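Beta subunit of photoactivated adenylyl cyclase (PDB 5M2A) is a light-regulated adenylyl cyclase that makes cyclic AMP from ATP, probably when its flavin-binding BLUF domain absorbs blue light. Local coordinates at residues S159-L162 with T166-E169; L244-I249 with Q343-T348; R189-Y194 with A208-E213; E153-F158 with D216-T221. All blocks are in the same frame, centred on the assembly; numbering follows the deposited sequence. Where two conformers were deposited one is given.

Contact 1. Residues S159-L162 with T166-E169; sequences SDIL and TLTE. With MG (magnesium ion), chain G.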
# COMPACT_ATOMS: atom_id res chain seq x y z
N SER A 159 1.29 0.27 -16.81
CA SER A 159 0.35 -0.29 -17.77
C SER A 159 -1.06 0.05 -17.32
O SER A 159 -1.34 0.07 -16.12
CB SER A 159 0.52 -1.80 -17.92
OG SER A 159 0.20 -2.49 -16.72
N ASP A 160 -1.95 0.32 -18.27
CA ASP A 160 -3.34 0.59 -17.89
C ASP A 160 -4.26 0.15 -19.01
O ASP A 160 -3.83 -0.32 -20.06
CB ASP A 160 -3.54 2.07 -17.52
CG ASP A 160 -3.60 2.99 -18.70
OD1 ASP A 160 -3.28 2.57 -19.83
OD2 ASP A 160 -4.00 4.16 -18.50
N ILE A 161 -5.55 0.33 -18.77
CA ILE A 161 -6.59 -0.30 -19.58
C ILE A 161 -7.04 0.66 -20.67
O ILE A 161 -7.39 1.81 -20.39
CB ILE A 161 -7.78 -0.71 -18.70
CG1 ILE A 161 -7.32 -1.76 -17.69
CG2 ILE A 161 -8.92 -1.19 -19.55
CD1 ILE A 161 -8.42 -2.21 -16.72
N LEU A 162 -7.07 0.17 -21.92
CA LEU A 162 -7.51 0.99 -23.04
C LEU A 162 -8.99 1.31 -22.92
O LEU A 162 -9.81 0.44 -22.60
CB LEU A 162 -7.26 0.25 -24.36
CG LEU A 162 -7.65 1.01 -25.63
CD1 LEU A 162 -6.70 2.19 -25.82
CD2 LEU A 162 -7.65 0.09 -26.84
N THR A 166 -14.58 4.58 -21.08
CA THR A 166 -15.80 4.06 -21.70
C THR A 166 -16.33 2.86 -20.92
O THR A 166 -17.54 2.72 -20.72
CB THR A 166 -15.52 3.68 -23.15
OG1 THR A 166 -14.94 4.80 -23.84
CG2 THR A 166 -16.80 3.26 -23.84
N LEU A 167 -15.42 1.98 -20.48
CA LEU A 167 -15.84 0.82 -19.70
C LEU A 167 -16.51 1.24 -18.40
O LEU A 167 -17.56 0.68 -18.03
CB LEU A 167 -14.62 -0.06 -19.41
CG LEU A 167 -13.95 -0.61 -20.68
CD1 LEU A 167 -12.62 -1.24 -20.34
CD2 LEU A 167 -14.85 -1.61 -21.39
N THR A 168 -15.94 2.22 -17.69
CA THR A 168 -16.56 2.66 -16.44
C THR A 168 -17.86 3.40 -16.69
O THR A 168 -18.76 3.36 -15.85
CB THR A 168 -15.60 3.56 -15.65
OG1 THR A 168 -15.19 4.67 -16.47
CG2 THR A 168 -14.40 2.78 -15.21
N GLU A 169 -17.99 4.06 -17.84
CA GLU A 169 -19.23 4.77 -18.15
C GLU A 169 -20.37 3.81 -18.48
O GLU A 169 -21.52 4.09 -18.15
CB GLU A 169 -19.01 5.74 -19.31
CG GLU A 169 -20.26 6.53 -19.67
CD GLU A 169 -20.06 7.46 -20.85
OE1 GLU A 169 -19.15 7.20 -21.67
OE2 GLU A 169 -20.80 8.45 -20.96
MG MG G . -6.91 3.74 -18.82
O HOH W 1 -7.51 4.91 -20.51
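The carbonyl oxygen of I161 is drawn onto the magnesium ion, with O to metal 2.5 Å, while the side chain of the same residue meets L167 of the following helix. This is the metal site of the class III nucleotide cyclase fold, placed where strand 150-161 runs out toward helix 164-170. A water lies closer, its oxygen 2.1 Å from the magnesium, and the two ligand directions, from I161 O and from the water, stand nearly at a right angle. The carbonyl distance is itself long for magnesium. D160 also belongs to the site: its OD2 lies 3.0 Å from the ion, longer still than an inner-sphere bond, and its OD1 forms a salt bridge with R287. D204 completes the set and accepts a hydrogen bond from I161 N, so one acidic residue of the site also helps to hold the backbone that supplies the carbonyl ligand.

The contact with the helix is apolar and small, burying 70 Å² over both sides. With CG1 beside the backbone N (chi1 -63°), the I161 CG2 branch lies anti to that N, and this is the branch that touches the helix. The I161 and L167 side chains cross at about a right angle. Beyond them, I345 and L349 of the C-terminal helix 338-349 also pack on L167, so the leucine is enclosed between the strand end and that helix. Its CD1 methyl does the touching, 3.8 Å from I161 CG2 and 4.0 Å from L162 O.

Contact 2. Residues L244-I249 with Q343-T348; sequences LLYTGI and QLIRQT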
# COMPACT_ATOMS: atom_id res chain seq x y z
N LEU A 244 -13.28 -7.16 -24.07
CA LEU A 244 -12.98 -5.80 -24.50
C LEU A 244 -11.72 -5.25 -23.84
O LEU A 244 -11.53 -4.03 -23.85
CB LEU A 244 -14.14 -4.85 -24.18
CG LEU A 244 -15.38 -4.67 -25.05
CD1 LEU A 244 -15.55 -5.73 -26.12
CD2 LEU A 244 -16.58 -4.57 -24.14
N LEU A 245 -10.88 -6.12 -23.26
CA LEU A 245 -9.77 -5.69 -22.41
C LEU A 245 -8.46 -5.66 -23.21
O LEU A 245 -7.96 -6.70 -23.65
CB LEU A 245 -9.66 -6.60 -21.19
CG LEU A 245 -8.49 -6.41 -20.21
CD1 LEU A 245 -8.47 -5.01 -19.62
CD2 LEU A 245 -8.55 -7.46 -19.09
N TYR A 246 -7.92 -4.45 -23.37
CA TYR A 246 -6.64 -4.16 -24.00
C TYR A 246 -5.80 -3.31 -23.06
O TYR A 246 -6.31 -2.60 -22.19
CB TYR A 246 -6.82 -3.39 -25.31
CG TYR A 246 -7.69 -4.05 -26.33
CD1 TYR A 246 -9.06 -4.10 -26.17
CD2 TYR A 246 -7.13 -4.59 -27.49
CE1 TYR A 246 -9.87 -4.69 -27.12
CE2 TYR A 246 -7.94 -5.18 -28.45
CZ TYR A 246 -9.30 -5.23 -28.25
OH TYR A 246 -10.09 -5.82 -29.21
N THR A 247 -4.49 -3.34 -23.27
CA THR A 247 -3.61 -2.55 -22.42
C THR A 247 -2.64 -1.75 -23.28
O THR A 247 -2.42 -2.05 -24.45
CB THR A 247 -2.84 -3.46 -21.44
OG1 THR A 247 -2.18 -2.66 -20.44
CG2 THR A 247 -1.81 -4.31 -22.16
N GLY A 248 -2.13 -0.67 -22.69
CA GLY A 248 -0.98 0.04 -23.23
C GLY A 248 0.06 0.09 -22.16
O GLY A 248 -0.27 0.15 -20.96
N ILE A 249 1.33 0.04 -22.53
CA ILE A 249 2.40 -0.07 -21.55
C ILE A 249 3.49 0.93 -21.88
O ILE A 249 3.87 1.06 -23.05
CB ILE A 249 2.97 -1.50 -21.46
CG1 ILE A 249 1.83 -2.47 -21.14
CG2 ILE A 249 4.07 -1.58 -20.41
CD1 ILE A 249 2.18 -3.95 -21.20
N GLN A 343 -13.90 2.67 -30.62
CA GLN A 343 -15.26 2.79 -31.14
C GLN A 343 -16.02 1.48 -31.02
O GLN A 343 -17.23 1.48 -30.74
CB GLN A 343 -15.23 3.21 -32.61
CG GLN A 343 -14.60 4.55 -32.93
CD GLN A 343 -14.51 4.77 -34.44
OE1 GLN A 343 -15.11 4.03 -35.22
NE2 GLN A 343 -13.75 5.78 -34.85
N LEU A 344 -15.35 0.36 -31.28
CA LEU A 344 -15.97 -0.95 -31.12
C LEU A 344 -16.35 -1.19 -29.66
O LEU A 344 -17.41 -1.75 -29.37
CB LEU A 344 -15.01 -2.03 -31.60
CG LEU A 344 -15.44 -3.48 -31.34
CD1 LEU A 344 -16.51 -3.89 -32.34
CD2 LEU A 344 -14.25 -4.41 -31.39
N ILE A 345 -15.48 -0.79 -28.73
CA ILE A 345 -15.79 -0.95 -27.31
C ILE A 345 -17.07 -0.19 -26.95
O ILE A 345 -18.00 -0.75 -26.37
CB ILE A 345 -14.58 -0.52 -26.46
CG1 ILE A 345 -13.44 -1.51 -26.71
CG2 ILE A 345 -14.95 -0.42 -24.99
CD1 ILE A 345 -12.12 -1.16 -26.02
N ARG A 346 -17.15 1.07 -27.36
CA ARG A 346 -18.35 1.85 -27.08
C ARG A 346 -19.58 1.25 -27.76
O ARG A 346 -20.64 1.13 -27.15
CB ARG A 346 -18.15 3.30 -27.51
CG ARG A 346 -19.41 4.15 -27.40
CD ARG A 346 -19.08 5.64 -27.49
NE ARG A 346 -18.24 6.07 -26.38
CZ ARG A 346 -18.70 6.40 -25.18
NH1 ARG A 346 -20.00 6.36 -24.94
NH2 ARG A 346 -17.86 6.78 -24.23
N GLN A 347 -19.44 0.84 -29.02
CA GLN A 347 -20.59 0.28 -29.74
C GLN A 347 -20.99 -1.08 -29.17
O GLN A 347 -22.18 -1.41 -29.13
CB GLN A 347 -20.28 0.19 -31.23
CG GLN A 347 -20.26 1.54 -31.92
CD GLN A 347 -20.02 1.44 -33.42
OE1 GLN A 347 -19.22 0.63 -33.88
NE2 GLN A 347 -20.73 2.26 -34.19
N THR A 348 -20.02 -1.89 -28.74
CA THR A 348 -20.36 -3.16 -28.10
C THR A 348 -21.17 -2.92 -26.83
O THR A 348 -22.12 -3.66 -26.55
CB THR A 348 -19.08 -3.94 -27.78
OG1 THR A 348 -18.40 -4.27 -29.00
CG2 THR A 348 -19.41 -5.23 -27.04
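L244 meets both I345 and T348 of the C-terminal helix, and its side chain can be traced outward. CB leaves the backbone pointing toward the helix. CG comes next, beside the backbone N, and lies 4.1 Å from I345 CG1, the two side chains sliding past each other in opposite directions. At the tip, CD1 approaches T348 CG2 at 4.0 Å and CD2 approaches the same methyl at 4.1 Å, so leucine and threonine meet tip to tip. The second torsion is near eclipsed (chi2 13°), well off a staggered value.

The same arm of I345 continues to CD1, which sits 3.6 Å from L244 O and 4.2 Å from Y246 CD1, reaching the tyrosine ring obliquely. That ring also makes a cation-pi contact with R233 and an edge-to-face one with Y336.

With OG1 of T348 bonded to L344 O, CG2 is the branch turned to L244. OG1 donates to L344 O at 2.7 Å from 40° above the carbonyl plane, while T348 N reaches that oxygen from the opposite face, so two donors grip one carbonyl.

No hydrogen bond crosses the 221 Å² interface. The arrangement is apolar packing of helix 338-349 against the segment at the start of strand 247-258, a strand of the central sheet of the class III cyclase catalytic domain.

Contact 3. Residues R189-Y194 with A208-E213; sequences RIISAY and ASFTKE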
# COMPACT_ATOMS: atom_id res chain seq x y z
N ARG A 189 0.96 -11.16 -11.56
CA ARG A 189 1.57 -12.48 -11.69
C ARG A 189 2.78 -12.44 -12.62
O ARG A 189 3.85 -12.97 -12.30
CB ARG A 189 0.54 -13.50 -12.18
CG ARG A 189 1.15 -14.86 -12.51
CD ARG A 189 0.09 -15.91 -12.85
NE ARG A 189 -1.00 -15.36 -13.65
CZ ARG A 189 -0.98 -15.26 -14.98
NH1 ARG A 189 0.10 -15.65 -15.67
NH2 ARG A 189 -2.03 -14.75 -15.61
N ILE A 190 2.62 -11.78 -13.77
CA ILE A 190 3.66 -11.82 -14.79
C ILE A 190 4.84 -10.94 -14.38
O ILE A 190 5.99 -11.36 -14.50
CB ILE A 190 3.08 -11.42 -16.15
CG1 ILE A 190 2.07 -12.49 -16.59
CG2 ILE A 190 4.19 -11.25 -17.19
CD1 ILE A 190 1.29 -12.14 -17.86
N ILE A 191 4.56 -9.72 -13.91
CA ILE A 191 5.63 -8.85 -13.39
C ILE A 191 6.46 -9.61 -12.36
O ILE A 191 7.70 -9.59 -12.40
CB ILE A 191 5.02 -7.57 -12.79
CG1 ILE A 191 4.42 -6.69 -13.89
CG2 ILE A 191 6.09 -6.80 -11.95
CD1 ILE A 191 3.53 -5.57 -13.37
N SER A 192 5.78 -10.27 -11.42
CA SER A 192 6.48 -10.94 -10.33
C SER A 192 7.23 -12.18 -10.81
O SER A 192 8.29 -12.53 -10.28
CB SER A 192 5.49 -11.32 -9.22
OG SER A 192 4.81 -10.16 -8.76
N ALA A 193 6.69 -12.86 -11.83
CA ALA A 193 7.39 -14.01 -12.40
C ALA A 193 8.71 -13.60 -13.03
O ALA A 193 9.68 -14.38 -13.01
CB ALA A 193 6.51 -14.70 -13.44
N TYR A 194 8.78 -12.40 -13.60
CA TYR A 194 10.00 -11.91 -14.22
C TYR A 194 10.90 -11.17 -13.24
O TYR A 194 11.90 -10.58 -13.66
CB TYR A 194 9.67 -11.02 -15.43
CG TYR A 194 9.31 -11.79 -16.68
CD1 TYR A 194 10.29 -12.24 -17.55
CD2 TYR A 194 7.98 -12.06 -17.00
CE1 TYR A 194 9.97 -12.94 -18.70
CE2 TYR A 194 7.65 -12.75 -18.15
CZ TYR A 194 8.65 -13.19 -19.00
OH TYR A 194 8.32 -13.89 -20.13
N ALA A 208 5.16 -0.57 -11.56
CA ALA A 208 6.14 -1.55 -11.12
C ALA A 208 7.53 -1.08 -11.51
O ALA A 208 7.69 -0.14 -12.29
CB ALA A 208 5.86 -2.94 -11.70
N SER A 209 8.55 -1.72 -10.93
CA SER A 209 9.91 -1.40 -11.34
C SER A 209 10.69 -2.68 -11.58
O SER A 209 10.35 -3.76 -11.08
CB SER A 209 10.63 -0.55 -10.29
OG SER A 209 10.75 -1.26 -9.08
N PHE A 210 11.75 -2.52 -12.38
CA PHE A 210 12.73 -3.56 -12.66
C PHE A 210 14.11 -2.95 -12.45
O PHE A 210 14.28 -1.73 -12.47
CB PHE A 210 12.59 -4.08 -14.10
CG PHE A 210 11.29 -4.81 -14.38
CD1 PHE A 210 10.13 -4.12 -14.71
CD2 PHE A 210 11.26 -6.19 -14.37
CE1 PHE A 210 8.95 -4.81 -14.98
CE2 PHE A 210 10.10 -6.89 -14.66
CZ PHE A 210 8.95 -6.21 -14.97
N THR A 211 15.11 -3.81 -12.27
CA THR A 211 16.47 -3.29 -12.16
C THR A 211 17.05 -3.03 -13.54
O THR A 211 16.51 -3.44 -14.57
CB THR A 211 17.37 -4.27 -11.41
OG1 THR A 211 17.55 -5.42 -12.23
CG2 THR A 211 16.74 -4.66 -10.11
N LYS A 212 18.23 -2.39 -13.57
CA LYS A 212 18.85 -2.14 -14.87
C LYS A 212 19.32 -3.43 -15.52
O LYS A 212 19.53 -3.46 -16.73
CB LYS A 212 20.01 -1.15 -14.74
CG LYS A 212 21.25 -1.69 -14.06
CD LYS A 212 22.35 -0.61 -14.09
CE LYS A 212 23.61 -1.08 -13.39
NZ LYS A 212 24.68 -0.04 -13.43
N GLU A 213 19.46 -4.51 -14.75
CA GLU A 213 19.81 -5.80 -15.32
C GLU A 213 18.60 -6.55 -15.88
O GLU A 213 18.77 -7.65 -16.40
CB GLU A 213 20.50 -6.67 -14.26
CG GLU A 213 21.92 -6.22 -13.90
CD GLU A 213 21.94 -5.03 -12.96
OE1 GLU A 213 20.89 -4.75 -12.34
OE2 GLU A 213 23.00 -4.36 -12.85
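The F210 ring takes Y194 CB at its edge, near the ring plane, with CE2 to that CB 4.2 Å. I191 CG2 comes to the same ring obliquely, 4.2 Å from CZ. The Y194 ring has I190 O at its own edge, in plane, and its hydroxyl is hydrogen-bonded to D224. Around these rings, T221 of helix 215-235 touches both F210 and Y194.

The setting is the catalytic domain of the class III cyclase fold, where helix 173-193 is followed by the antiparallel hairpin of strands 197-202 and 205-211. The contact packs the last turn of that helix against the second strand of the hairpin. Only 13 residues separate the two segments, and the chain thus turns from the helix into a hairpin that packs back against it. All three cross-contacts are apolar and no hydrogen bond bridges the segments, which bury 177 Å² between them.

Y194 is the first residue to leave helical backbone angles, yet its N still donates to I190 O at 3.1 Å. This bond keeps the departing residue on the final turn, where its CB meets the phenylalanine. F157 of strand 150-161 packs on both I191 and A208, so the seam between helix and hairpin is continued by the neighbouring strand.

I191 holds the middle of the contact with both of its branches. CG2 is anti to the backbone N (CG1 at chi1 -69°), and CG2 and CD1 each lie 3.9 Å from A208 CB, so the alanine methyl abuts two neighbouring methyls of a single isoleucine, both on the same side of it.

Contact 4. Residues E153-F158 with D216-T221; sequences EKIIFF and DAAIRT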
# COMPACT_ATOMS: atom_id res chain seq x y z
N GLU A 153 19.08 2.99 -9.89
CA GLU A 153 18.75 2.94 -11.32
C GLU A 153 17.63 1.93 -11.53
O GLU A 153 17.79 0.75 -11.22
CB GLU A 153 19.99 2.56 -12.13
CG GLU A 153 21.09 3.61 -12.08
CD GLU A 153 22.49 3.03 -12.32
OE1 GLU A 153 22.76 1.89 -11.90
OE2 GLU A 153 23.32 3.74 -12.93
N LYS A 154 16.49 2.39 -12.04
CA LYS A 154 15.34 1.50 -12.20
C LYS A 154 14.68 1.71 -13.55
O LYS A 154 14.64 2.82 -14.09
CB LYS A 154 14.26 1.74 -11.12
CG LYS A 154 14.64 1.37 -9.70
CD LYS A 154 14.72 -0.13 -9.53
CE LYS A 154 14.59 -0.53 -8.06
NZ LYS A 154 14.90 -1.98 -7.89
N ILE A 155 14.14 0.62 -14.07
CA ILE A 155 13.16 0.68 -15.16
C ILE A 155 11.81 0.81 -14.50
O ILE A 155 11.45 -0.02 -13.64
CB ILE A 155 13.23 -0.57 -16.05
CG1 ILE A 155 14.58 -0.62 -16.76
CG2 ILE A 155 12.05 -0.57 -17.06
CD1 ILE A 155 14.83 -1.90 -17.58
N ILE A 156 11.06 1.84 -14.86
CA ILE A 156 9.73 2.05 -14.33
C ILE A 156 8.73 1.55 -15.36
O ILE A 156 8.85 1.85 -16.55
CB ILE A 156 9.49 3.54 -13.99
CG1 ILE A 156 10.58 4.03 -13.03
CG2 ILE A 156 8.12 3.74 -13.36
CD1 ILE A 156 10.51 3.38 -11.64
N PHE A 157 7.74 0.80 -14.88
CA PHE A 157 6.72 0.17 -15.70
C PHE A 157 5.37 0.80 -15.34
O PHE A 157 5.04 0.92 -14.16
CB PHE A 157 6.76 -1.35 -15.44
CG PHE A 157 5.59 -2.14 -15.99
CD1 PHE A 157 4.33 -2.06 -15.40
CD2 PHE A 157 5.79 -3.05 -17.03
CE1 PHE A 157 3.26 -2.82 -15.89
CE2 PHE A 157 4.71 -3.82 -17.52
CZ PHE A 157 3.46 -3.70 -16.95
N PHE A 158 4.60 1.21 -16.35
CA PHE A 158 3.21 1.61 -16.16
C PHE A 158 2.38 0.91 -17.22
O PHE A 158 2.74 0.95 -18.40
CB PHE A 158 3.00 3.12 -16.29
CG PHE A 158 3.30 3.90 -15.05
CD1 PHE A 158 2.39 3.95 -14.01
CD2 PHE A 158 4.47 4.63 -14.93
CE1 PHE A 158 2.64 4.68 -12.87
CE2 PHE A 158 4.73 5.37 -13.79
CZ PHE A 158 3.82 5.39 -12.76
N ASP A 216 15.47 -6.85 -20.58
CA ASP A 216 14.77 -7.83 -21.40
C ASP A 216 13.58 -8.41 -20.65
O ASP A 216 12.52 -8.62 -21.24
CB ASP A 216 15.73 -8.93 -21.85
CG ASP A 216 16.88 -8.38 -22.69
OD1 ASP A 216 16.61 -7.81 -23.77
OD2 ASP A 216 18.05 -8.52 -22.28
N ALA A 217 13.72 -8.65 -19.34
CA ALA A 217 12.58 -9.13 -18.56
C ALA A 217 11.43 -8.13 -18.58
O ALA A 217 10.25 -8.52 -18.60
CB ALA A 217 12.99 -9.41 -17.11
N ALA A 218 11.75 -6.83 -18.56
CA ALA A 218 10.72 -5.79 -18.62
C ALA A 218 9.97 -5.81 -19.95
O ALA A 218 8.74 -5.64 -19.99
CB ALA A 218 11.37 -4.43 -18.39
N ILE A 219 10.69 -6.00 -21.05
CA ILE A 219 10.03 -6.08 -22.36
C ILE A 219 9.19 -7.35 -22.44
O ILE A 219 8.04 -7.33 -22.89
CB ILE A 219 11.09 -6.04 -23.48
CG1 ILE A 219 11.91 -4.75 -23.39
CG2 ILE A 219 10.43 -6.21 -24.86
CD1 ILE A 219 11.10 -3.52 -23.65
N ARG A 220 9.77 -8.48 -22.02
CA ARG A 220 9.04 -9.76 -22.05
C ARG A 220 7.80 -9.71 -21.16
O ARG A 220 6.75 -10.25 -21.52
CB ARG A 220 9.98 -10.89 -21.61
CG ARG A 220 11.09 -11.13 -22.58
CD ARG A 220 12.11 -12.16 -22.07
NE ARG A 220 13.10 -12.39 -23.13
CZ ARG A 220 14.39 -12.60 -22.90
NH1 ARG A 220 14.84 -12.60 -21.66
NH2 ARG A 220 15.23 -12.80 -23.91
N THR A 221 7.93 -9.13 -19.97
CA THR A 221 6.76 -8.89 -19.13
C THR A 221 5.66 -8.20 -19.91
O THR A 221 4.51 -8.64 -19.93
CB THR A 221 7.17 -8.04 -17.93
OG1 THR A 221 7.99 -8.81 -17.05
CG2 THR A 221 5.94 -7.55 -17.19
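Buried apolar packing joins the central strand 150-161 to helix 215-235, with no hydrogen bond crossing between the segments. Two pairs carry it. I155 offers its CG2 methyl to A218 CB at 4.1 Å, and F157 sets CE2 3.9 Å from T221 CG2. The aromatic and the threonine cross obliquely. Alternation along the strand accounts for the pairing: I155 and F157 both point toward the helix, whereas I156 and F158 pack on helix 274-285.

A218 and T221, three residues apart, lie on the same side of the helix, which covers one face of the class III cyclase sheet. F210 of the adjacent strand 205-211 also touches A218. I155 and A218 are the nearest pair of the two backbones, CA to CA 7.7 Å, with only the alanine methyl on the helix side.

T221 turns its methyl to the ring while its hydroxyl stays within the helix. Its OG1 donates to A217 O at 2.8 Å, from 35° above the carbonyl plane, and T221 N, also 2.8 Å away, reaches A217 O from the opposite face. F157 CG is anti to its backbone N (chi1 168°), which brings CE2 within reach of that methyl.

Overall arrangement
All four contacts lie around the central sheet of the cyclase domain. Contacts 4 and 1 use consecutive parts of strand 150-161, residues 153-158 and then 159-162, their centres about 22 Å apart; contact 1 is nested in the loop closed by contact 4, as is contact 3. Contacts 3 and 4 are close, about 6 Å between centres, joined by strand pairing of 205-211 with 150-161. Contact 2 comes last along the chain, its centre about 8 Å from that of contact 1, where strand 247-258 pairs with 150-161 and brings in helix 338-349. One strand thus links the helix-covered core of contacts 3 and 4 to the magnesium site, with the C-terminal helix packed beside that metal-binding end.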